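Local structure of AAR187Cp (Eremothecium gossypii, 3ZIL) at residues F326-A331 with H365-R370; S351-F356 with T372-T377. The protein probably regulates cohesin and the establishment of sister-chromatid cohesion through, among other parts, its all-helical C-terminal Wap1 domain. All coordinates share one frame; numbering follows the deposited sequence.

Interaction 1 (F326-A331 with H365-R370); sequences FLLVYA and HNIHTR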
ATOM      1  N   PHE A 326     -12.353 -19.292  -8.008  1.00 21.64           N
ATOM      2  CA  PHE A 326     -13.570 -18.821  -8.649  1.00 22.72           C
ATOM      3  C   PHE A 326     -14.769 -19.635  -8.188  1.00 25.20           C
ATOM      4  O   PHE A 326     -15.852 -19.096  -7.975  1.00 23.75           O
ATOM      5  CB  PHE A 326     -13.429 -18.883 -10.181  1.00 23.22           C
ATOM      6  CG  PHE A 326     -14.672 -18.488 -10.912  1.00 26.16           C
ATOM      7  CD1 PHE A 326     -14.892 -17.188 -11.242  1.00 31.01           C
ATOM      8  CD2 PHE A 326     -15.641 -19.431 -11.232  1.00 27.52           C
ATOM      9  CE1 PHE A 326     -16.059 -16.801 -11.892  1.00 33.94           C
ATOM     10  CE2 PHE A 326     -16.830 -19.055 -11.836  1.00 30.60           C
ATOM     11  CZ  PHE A 326     -17.031 -17.740 -12.192  1.00 34.94           C
ATOM     12  N   LEU A 327     -14.582 -20.956  -8.086  1.00 27.42           N
ATOM     13  CA  LEU A 327     -15.692 -21.857  -7.753  1.00 25.78           C
ATOM     14  C   LEU A 327     -16.144 -21.650  -6.302  1.00 24.74           C
ATOM     15  O   LEU A 327     -17.319 -21.760  -5.983  1.00 23.38           O
ATOM     16  CB  LEU A 327     -15.229 -23.303  -7.916  1.00 24.40           C
ATOM     17  CG  LEU A 327     -15.005 -23.751  -9.366  1.00 30.58           C
ATOM     18  CD1 LEU A 327     -14.538 -25.217  -9.468  1.00 32.18           C
ATOM     19  CD2 LEU A 327     -16.227 -23.556 -10.226  1.00 27.87           C
ATOM     20  N   LEU A 328     -15.172 -21.433  -5.414  1.00 22.86           N
ATOM     21  CA  LEU A 328     -15.482 -21.139  -4.029  1.00 22.29           C
ATOM     22  C   LEU A 328     -16.312 -19.848  -3.959  1.00 21.91           C
ATOM     23  O   LEU A 328     -17.318 -19.797  -3.231  1.00 19.92           O
ATOM     24  CB  LEU A 328     -14.185 -21.033  -3.193  1.00 23.05           C
ATOM     25  CG  LEU A 328     -14.309 -20.548  -1.751  1.00 24.18           C
ATOM     26  CD1 LEU A 328     -15.299 -21.367  -0.960  1.00 22.29           C
ATOM     27  CD2 LEU A 328     -12.937 -20.548  -1.072  1.00 26.12           C
ATOM     28  N   VAL A 329     -15.876 -18.812  -4.675  1.00 21.52           N
ATOM     29  CA  VAL A 329     -16.565 -17.540  -4.571  1.00 23.53           C
ATOM     30  C   VAL A 329     -17.984 -17.747  -5.164  1.00 25.65           C
ATOM     31  O   VAL A 329     -18.984 -17.330  -4.564  1.00 24.35           O
ATOM     32  CB  VAL A 329     -15.801 -16.391  -5.278  1.00 23.32           C
ATOM     33  CG1 VAL A 329     -16.736 -15.204  -5.545  1.00 20.41           C
ATOM     34  CG2 VAL A 329     -14.517 -15.991  -4.492  1.00 19.85           C
ATOM     35  N   TYR A 330     -18.054 -18.443  -6.298  1.00 26.14           N
ATOM     36  CA  TYR A 330     -19.336 -18.845  -6.895  1.00 25.84           C
ATOM     37  C   TYR A 330     -20.301 -19.612  -5.922  1.00 22.74           C
ATOM     38  O   TYR A 330     -21.474 -19.298  -5.835  1.00 23.92           O
ATOM     39  CB  TYR A 330     -19.113 -19.662  -8.172  1.00 26.73           C
ATOM     40  CG  TYR A 330     -20.452 -20.066  -8.749  1.00 32.34           C
ATOM     41  CD1 TYR A 330     -21.371 -19.099  -9.197  1.00 31.54           C
ATOM     42  CD2 TYR A 330     -20.828 -21.404  -8.797  1.00 37.09           C
ATOM     43  CE1 TYR A 330     -22.615 -19.476  -9.674  1.00 37.78           C
ATOM     44  CE2 TYR A 330     -22.062 -21.783  -9.284  1.00 36.79           C
ATOM     45  CZ  TYR A 330     -22.943 -20.814  -9.711  1.00 36.35           C
ATOM     46  OH  TYR A 330     -24.162 -21.218 -10.192  1.00 44.20           O
ATOM     47  N   ALA A 331     -19.798 -20.588  -5.206  1.00 23.94           N
ATOM     48  CA  ALA A 331     -20.607 -21.372  -4.251  1.00 23.93           C
ATOM     49  C   ALA A 331     -21.252 -20.420  -3.239  1.00 26.53           C
ATOM     50  O   ALA A 331     -22.433 -20.597  -2.886  1.00 26.23           O
ATOM     51  CB  ALA A 331     -19.726 -22.378  -3.547  1.00 22.29           C
ATOM     52  N   HIS A 365      -5.242 -21.432   6.142  1.00 28.06           N
ATOM     53  CA  HIS A 365      -6.303 -21.860   7.024  1.00 29.58           C
ATOM     54  C   HIS A 365      -7.561 -21.033   6.766  1.00 27.62           C
ATOM     55  O   HIS A 365      -8.686 -21.514   6.889  1.00 30.49           O
ATOM     56  CB  HIS A 365      -5.816 -21.721   8.457  1.00 31.78           C
ATOM     57  CG  HIS A 365      -6.864 -22.008   9.514  1.00 38.93           C
ATOM     58  ND1 HIS A 365      -7.238 -23.279   9.858  1.00 47.14           N
ATOM     59  CD2 HIS A 365      -7.575 -21.147  10.364  1.00 38.11           C
ATOM     60  CE1 HIS A 365      -8.146 -23.222  10.873  1.00 40.02           C
ATOM     61  NE2 HIS A 365      -8.355 -21.920  11.170  1.00 41.23           N
ATOM     62  N   ASN A 366      -7.389 -19.782   6.383  1.00 24.61           N
ATOM     63  CA  ASN A 366      -8.540 -18.894   6.075  1.00 26.83           C
ATOM     64  C   ASN A 366      -9.395 -19.420   4.906  1.00 25.57           C
ATOM     65  O   ASN A 366     -10.637 -19.526   4.985  1.00 26.85           O
ATOM     66  CB  ASN A 366      -8.003 -17.490   5.747  1.00 24.97           C
ATOM     67  CG  ASN A 366      -9.086 -16.523   5.374  1.00 27.15           C
ATOM     68  OD1 ASN A 366      -9.626 -16.561   4.267  1.00 27.76           O
ATOM     69  ND2 ASN A 366      -9.383 -15.596   6.289  1.00 28.83           N
ATOM     70  N   ILE A 367      -8.742 -19.703   3.780  1.00 25.68           N
ATOM     71  CA  ILE A 367      -9.472 -20.313   2.653  1.00 23.10           C
ATOM     72  C   ILE A 367     -10.071 -21.699   3.044  1.00 22.42           C
ATOM     73  O   ILE A 367     -11.229 -21.966   2.729  1.00 26.45           O
ATOM     74  CB  ILE A 367      -8.589 -20.450   1.407  1.00 21.45           C
ATOM     75  CG1 ILE A 367      -8.083 -19.054   0.967  1.00 20.52           C
ATOM     76  CG2 ILE A 367      -9.366 -21.163   0.294  1.00 23.47           C
ATOM     77  CD1 ILE A 367      -7.259 -19.024  -0.289  1.00 20.31           C
ATOM     78  N   HIS A 368      -9.305 -22.553   3.710  1.00 22.93           N
ATOM     79  CA  HIS A 368      -9.776 -23.907   4.050  1.00 26.19           C
ATOM     80  C   HIS A 368     -11.096 -23.809   4.806  1.00 25.43           C
ATOM     81  O   HIS A 368     -12.054 -24.571   4.600  1.00 24.65           O
ATOM     82  CB  HIS A 368      -8.737 -24.607   4.909  1.00 27.59           C
ATOM     83  CG  HIS A 368      -9.140 -25.999   5.369  1.00 32.67           C
ATOM     84  ND1 HIS A 368      -9.681 -26.911   4.553  1.00 36.62           N
ATOM     85  CD2 HIS A 368      -9.011 -26.612   6.590  1.00 34.84           C
ATOM     86  CE1 HIS A 368      -9.898 -28.042   5.211  1.00 35.26           C
ATOM     87  NE2 HIS A 368      -9.503 -27.859   6.459  1.00 41.35           N
ATOM     88  N   THR A 369     -11.110 -22.839   5.683  1.00 25.90           N
ATOM     89  CA  THR A 369     -12.100 -22.641   6.721  1.00 29.69           C
ATOM     90  C   THR A 369     -13.363 -22.106   5.969  1.00 28.17           C
ATOM     91  O   THR A 369     -14.508 -22.474   6.263  1.00 30.91           O
ATOM     92  CB  THR A 369     -11.388 -21.673   7.703  1.00 34.83           C
ATOM     93  OG1 THR A 369     -11.119 -22.301   8.956  1.00 41.01           O
ATOM     94  CG2 THR A 369     -11.992 -20.286   7.812  1.00 30.60           C
ATOM     95  N   ARG A 370     -13.141 -21.299   4.934  1.00 22.41           N
ATOM     96  CA  ARG A 370     -14.254 -20.831   4.095  1.00 22.00           C
ATOM     97  C   ARG A 370     -14.857 -21.881   3.188  1.00 22.32           C
ATOM     98  O   ARG A 370     -16.036 -21.848   2.894  1.00 27.28           O
ATOM     99  CB  ARG A 370     -13.847 -19.575   3.350  1.00 20.65           C
ATOM    100  CG  ARG A 370     -13.918 -18.443   4.356  1.00 20.73           C
ATOM    101  CD  ARG A 370     -12.905 -17.405   4.098  1.00 23.79           C
ATOM    102  NE  ARG A 370     -13.185 -16.257   4.940  1.00 21.43           N
ATOM    103  CZ  ARG A 370     -12.786 -15.034   4.653  1.00 25.65           C
ATOM    104  NH1 ARG A 370     -12.100 -14.745   3.522  1.00 25.42           N
ATOM    105  NH2 ARG A 370     -13.110 -14.089   5.465  1.00 27.02           N
TER
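L328 and R370 mark the closest backbone approach, their CA atoms 8.2 Å apart, where helix 321-336 packs against helix 365-375 with no hydrogen bond between the two segments. This is helix-helix packing near the C-terminal end of the Wap1 domain, an all-helical array consistent with its place in the TPR clan of helical-repeat families, and it is narrow: a single leucine spans most of the gap. L328 sets out with CG anti to its own backbone N (chi1 172°), and the two methyls of its fork take separate partners. L328 CD2 meets the branch methyl I367 CG2 at 3.9 Å, the two side chains slanting across one another. L328 CD1 lies 4.0 Å from the carbonyl oxygen R370 O, a van der Waals contact; that oxygen is satisfied by the hydroxyl of Y332. A forked leucine suits this place because one methyl can pack on a neighbouring side chain while the other rests on a backbone carbonyl. I367, branched at CB, offers CG2 to L328 from close to its own main chain. L286 of helix 272-289 also touches L328, and helix 343-360 adds cover, so the contact is buried.

R370 starts toward helix 321-336, but its long arm then turns off, so its charged end does not enter the contact with L328. Its NH2 forms a salt bridge with E291 OE2 and its NH1 a hydrogen bond with N287 OD1, which together would fix the rotation of the buried guanidinium and probably offset its charge. Near the start of helix 365-375, the amide N366 N donates a hydrogen bond to an acidic side chain of the bound peptide. One turn back from R370, N366 ND2 sits 3.8 Å above the guanidinium plane, over its centre.

Interaction 2 (S351-F356 with T372-T377); sequences SELEAF and TRVLET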
ATOM      1  N   SER A 351     -17.301 -31.562  -4.896  1.00 36.33           N
ATOM      2  CA  SER A 351     -16.134 -32.400  -5.117  1.00 33.06           C
ATOM      3  C   SER A 351     -14.849 -31.627  -5.468  1.00 28.44           C
ATOM      4  O   SER A 351     -13.779 -31.960  -5.036  1.00 31.06           O
ATOM      5  CB  SER A 351     -16.521 -33.424  -6.188  1.00 33.55           C
ATOM      6  OG  SER A 351     -15.407 -34.141  -6.541  1.00 36.34           O
ATOM      7  N   GLU A 352     -14.962 -30.583  -6.253  1.00 29.16           N
ATOM      8  CA  GLU A 352     -13.802 -29.753  -6.587  1.00 29.39           C
ATOM      9  C   GLU A 352     -13.416 -28.898  -5.348  1.00 25.48           C
ATOM     10  O   GLU A 352     -12.244 -28.730  -5.047  1.00 29.76           O
ATOM     11  CB  GLU A 352     -14.099 -28.880  -7.794  1.00 29.74           C
ATOM     12  CG  GLU A 352     -14.209 -29.630  -9.133  1.00 36.81           C
ATOM     13  CD  GLU A 352     -12.944 -30.392  -9.562  1.00 41.90           C
ATOM     14  OE1 GLU A 352     -11.818 -30.000  -9.224  1.00 41.03           O
ATOM     15  OE2 GLU A 352     -13.069 -31.404 -10.286  1.00 41.83           O
ATOM     16  N   LEU A 353     -14.409 -28.493  -4.577  1.00 25.25           N
ATOM     17  CA  LEU A 353     -14.182 -27.739  -3.348  1.00 24.59           C
ATOM     18  C   LEU A 353     -13.450 -28.569  -2.304  1.00 26.99           C
ATOM     19  O   LEU A 353     -12.517 -28.066  -1.644  1.00 21.88           O
ATOM     20  CB  LEU A 353     -15.489 -27.104  -2.851  1.00 24.60           C
ATOM     21  CG  LEU A 353     -15.989 -25.883  -3.646  1.00 26.21           C
ATOM     22  CD1 LEU A 353     -17.266 -25.247  -3.050  1.00 27.80           C
ATOM     23  CD2 LEU A 353     -14.903 -24.831  -3.834  1.00 30.10           C
ATOM     24  N   GLU A 354     -13.794 -29.876  -2.202  1.00 27.81           N
ATOM     25  CA  GLU A 354     -13.114 -30.763  -1.240  1.00 27.35           C
ATOM     26  C   GLU A 354     -11.647 -30.992  -1.601  1.00 26.09           C
ATOM     27  O   GLU A 354     -10.783 -31.042  -0.734  1.00 25.22           O
ATOM     28  CB  GLU A 354     -13.780 -32.171  -1.175  1.00 29.65           C
ATOM     29  CG  GLU A 354     -15.052 -32.239  -0.380  1.00 31.94           C
ATOM     30  CD  GLU A 354     -15.845 -33.506  -0.642  1.00 36.03           C
ATOM     31  OE1 GLU A 354     -15.507 -34.293  -1.574  1.00 34.66           O
ATOM     32  OE2 GLU A 354     -16.862 -33.685   0.049  1.00 41.02           O
ATOM     33  N   ALA A 355     -11.369 -31.186  -2.878  1.00 26.42           N
ATOM     34  CA  ALA A 355     -10.003 -31.272  -3.320  1.00 25.40           C
ATOM     35  C   ALA A 355      -9.196 -29.950  -3.036  1.00 25.42           C
ATOM     36  O   ALA A 355      -8.024 -29.980  -2.708  1.00 24.59           O
ATOM     37  CB  ALA A 355      -9.982 -31.564  -4.828  1.00 26.77           C
ATOM     38  N   PHE A 356      -9.802 -28.807  -3.281  1.00 27.37           N
ATOM     39  CA  PHE A 356      -9.162 -27.470  -2.992  1.00 23.35           C
ATOM     40  C   PHE A 356      -8.868 -27.344  -1.501  1.00 23.63           C
ATOM     41  O   PHE A 356      -7.782 -26.861  -1.110  1.00 26.96           O
ATOM     42  CB  PHE A 356     -10.147 -26.395  -3.488  1.00 26.53           C
ATOM     43  CG  PHE A 356      -9.649 -24.949  -3.414  1.00 26.03           C
ATOM     44  CD1 PHE A 356      -8.286 -24.618  -3.481  1.00 26.65           C
ATOM     45  CD2 PHE A 356     -10.592 -23.910  -3.378  1.00 25.18           C
ATOM     46  CE1 PHE A 356      -7.876 -23.281  -3.463  1.00 25.65           C
ATOM     47  CE2 PHE A 356     -10.182 -22.557  -3.336  1.00 25.52           C
ATOM     48  CZ  PHE A 356      -8.835 -22.261  -3.392  1.00 29.18           C
ATOM     49  N   THR A 372     -14.829 -25.190   4.033  1.00 29.83           N
ATOM     50  CA  THR A 372     -15.569 -26.037   4.965  1.00 32.35           C
ATOM     51  C   THR A 372     -16.988 -25.526   5.214  1.00 33.80           C
ATOM     52  O   THR A 372     -17.938 -26.283   5.128  1.00 32.11           O
ATOM     53  CB  THR A 372     -14.868 -26.101   6.326  1.00 31.25           C
ATOM     54  OG1 THR A 372     -13.813 -27.047   6.235  1.00 33.28           O
ATOM     55  CG2 THR A 372     -15.892 -26.534   7.427  1.00 35.18           C
ATOM     56  N   ARG A 373     -17.070 -24.254   5.607  1.00 35.22           N
ATOM     57  CA  ARG A 373     -18.314 -23.552   5.845  1.00 38.12           C
ATOM     58  C   ARG A 373     -19.311 -23.722   4.693  1.00 38.19           C
ATOM     59  O   ARG A 373     -20.479 -24.064   4.944  1.00 39.04           O
ATOM     60  CB  ARG A 373     -18.021 -22.058   6.160  1.00 39.94           C
ATOM     61  CG  ARG A 373     -19.228 -21.139   6.212  1.00 42.69           C
ATOM     62  CD  ARG A 373     -20.287 -21.720   7.143  1.00 48.32           C
ATOM     63  NE  ARG A 373     -21.088 -20.722   7.837  1.00 53.07           N
ATOM     64  CZ  ARG A 373     -21.528 -20.859   9.088  1.00 54.61           C
ATOM     65  NH1 ARG A 373     -21.213 -21.934   9.800  1.00 56.09           N
ATOM     66  NH2 ARG A 373     -22.261 -19.906   9.643  1.00 55.99           N
ATOM     67  N   VAL A 374     -18.826 -23.534   3.459  1.00 32.16           N
ATOM     68  CA  VAL A 374     -19.627 -23.594   2.253  1.00 32.07           C
ATOM     69  C   VAL A 374     -20.033 -25.045   1.973  1.00 33.72           C
ATOM     70  O   VAL A 374     -21.170 -25.285   1.584  1.00 31.26           O
ATOM     71  CB  VAL A 374     -18.904 -22.904   1.031  1.00 34.35           C
ATOM     72  CG1 VAL A 374     -18.534 -23.911  -0.038  1.00 36.23           C
ATOM     73  CG2 VAL A 374     -19.804 -21.859   0.382  1.00 37.54           C
ATOM     74  N   LEU A 375     -19.146 -26.019   2.212  1.00 32.02           N
ATOM     75  CA  LEU A 375     -19.480 -27.406   1.937  1.00 34.66           C
ATOM     76  C   LEU A 375     -20.636 -27.913   2.833  1.00 48.68           C
ATOM     77  O   LEU A 375     -21.240 -28.952   2.559  1.00 48.07           O
ATOM     78  CB  LEU A 375     -18.283 -28.290   2.137  1.00 33.44           C
ATOM     79  CG  LEU A 375     -17.161 -28.175   1.135  1.00 34.23           C
ATOM     80  CD1 LEU A 375     -15.965 -28.990   1.647  1.00 33.15           C
ATOM     81  CD2 LEU A 375     -17.646 -28.555  -0.253  1.00 32.52           C
ATOM     82  N   GLU A 376     -20.927 -27.190   3.909  1.00 49.28           N
ATOM     83  CA  GLU A 376     -22.038 -27.577   4.774  1.00 50.83           C
ATOM     84  C   GLU A 376     -23.366 -27.366   4.096  1.00 57.22           C
ATOM     85  O   GLU A 376     -24.361 -27.928   4.510  1.00 65.13           O
ATOM     86  CB  GLU A 376     -22.005 -26.779   6.043  1.00 42.64           C
ATOM     87  CG  GLU A 376     -20.810 -27.163   6.910  1.00 39.98           C
ATOM     88  CD  GLU A 376     -20.757 -26.330   8.154  1.00 41.76           C
ATOM     89  OE1 GLU A 376     -20.817 -25.098   8.050  1.00 53.01           O
ATOM     90  OE2 GLU A 376     -20.648 -26.885   9.234  1.00 45.04           O
ATOM     91  N   THR A 377     -23.383 -26.561   3.043  1.00 59.87           N
ATOM     92  CA  THR A 377     -24.614 -26.342   2.308  1.00 57.96           C
ATOM     93  C   THR A 377     -24.689 -27.159   0.983  1.00 60.36           C
ATOM     94  O   THR A 377     -25.506 -26.853   0.092  1.00 54.49           O
ATOM     95  CB  THR A 377     -24.851 -24.837   2.054  1.00 56.63           C
ATOM     96  OG1 THR A 377     -24.151 -24.452   0.864  1.00 64.07           O
ATOM     97  CG2 THR A 377     -24.413 -23.957   3.249  1.00 47.17           C
TER
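L353 and E354 meet V374 and L375 without any ring or other flat group stacked between them; the one flat group on a touching side chain, the E354 carboxylate, turns its OE2 to a salt bridge with K350 on its own helix. What crosses to helix 365-375 is instead the aliphatic part of E354: its CG lies 3.9 Å from L375 CD1. Glutamate suits this margin, since its methylenes can pack while its charged end is paired at the surface. The fork of L375 spans L353 and E354, for its other methyl, CD2, comes within 3.7 Å of L353 CB. L353 has CG anti to its carbonyl carbon (chi1 -74°), and with chi2 near 180° the extended chain then brings CD1 to V374 CG1 at 3.5 Å, a tight approach of two side chains crossing at about a right angle. Within 372-377 itself, V374 O accepts two bonds from T377, one from the backbone N and one from OG1, the latter at 3.2 Å and in the carbonyl plane, tying the chain down just after V374 and L375. With only carbon atoms meeting across it, the contact probably rests on close fit and the hydrophobic effect.

Overall arrangement
Running from the N terminus, the chain passes through 326-331 on helix 321-336, then 351-356 on helix 343-360, and finally 365-370 and 372-377, both on helix 365-375. Interaction 1 closes a loop of 33 residues that contains all of helix 343-360; interaction 2 closes a shorter one of 15. Because their segments alternate, the two loops cross rather than nest, and the last helix is held by both of its predecessors. The two contacts lie about 8 Å apart between centres and merge into one core: L353 touches L328 and A331, F356 touches I367, and A331 touches V374. Together they tie the three C-terminal helices into a single packed bundle.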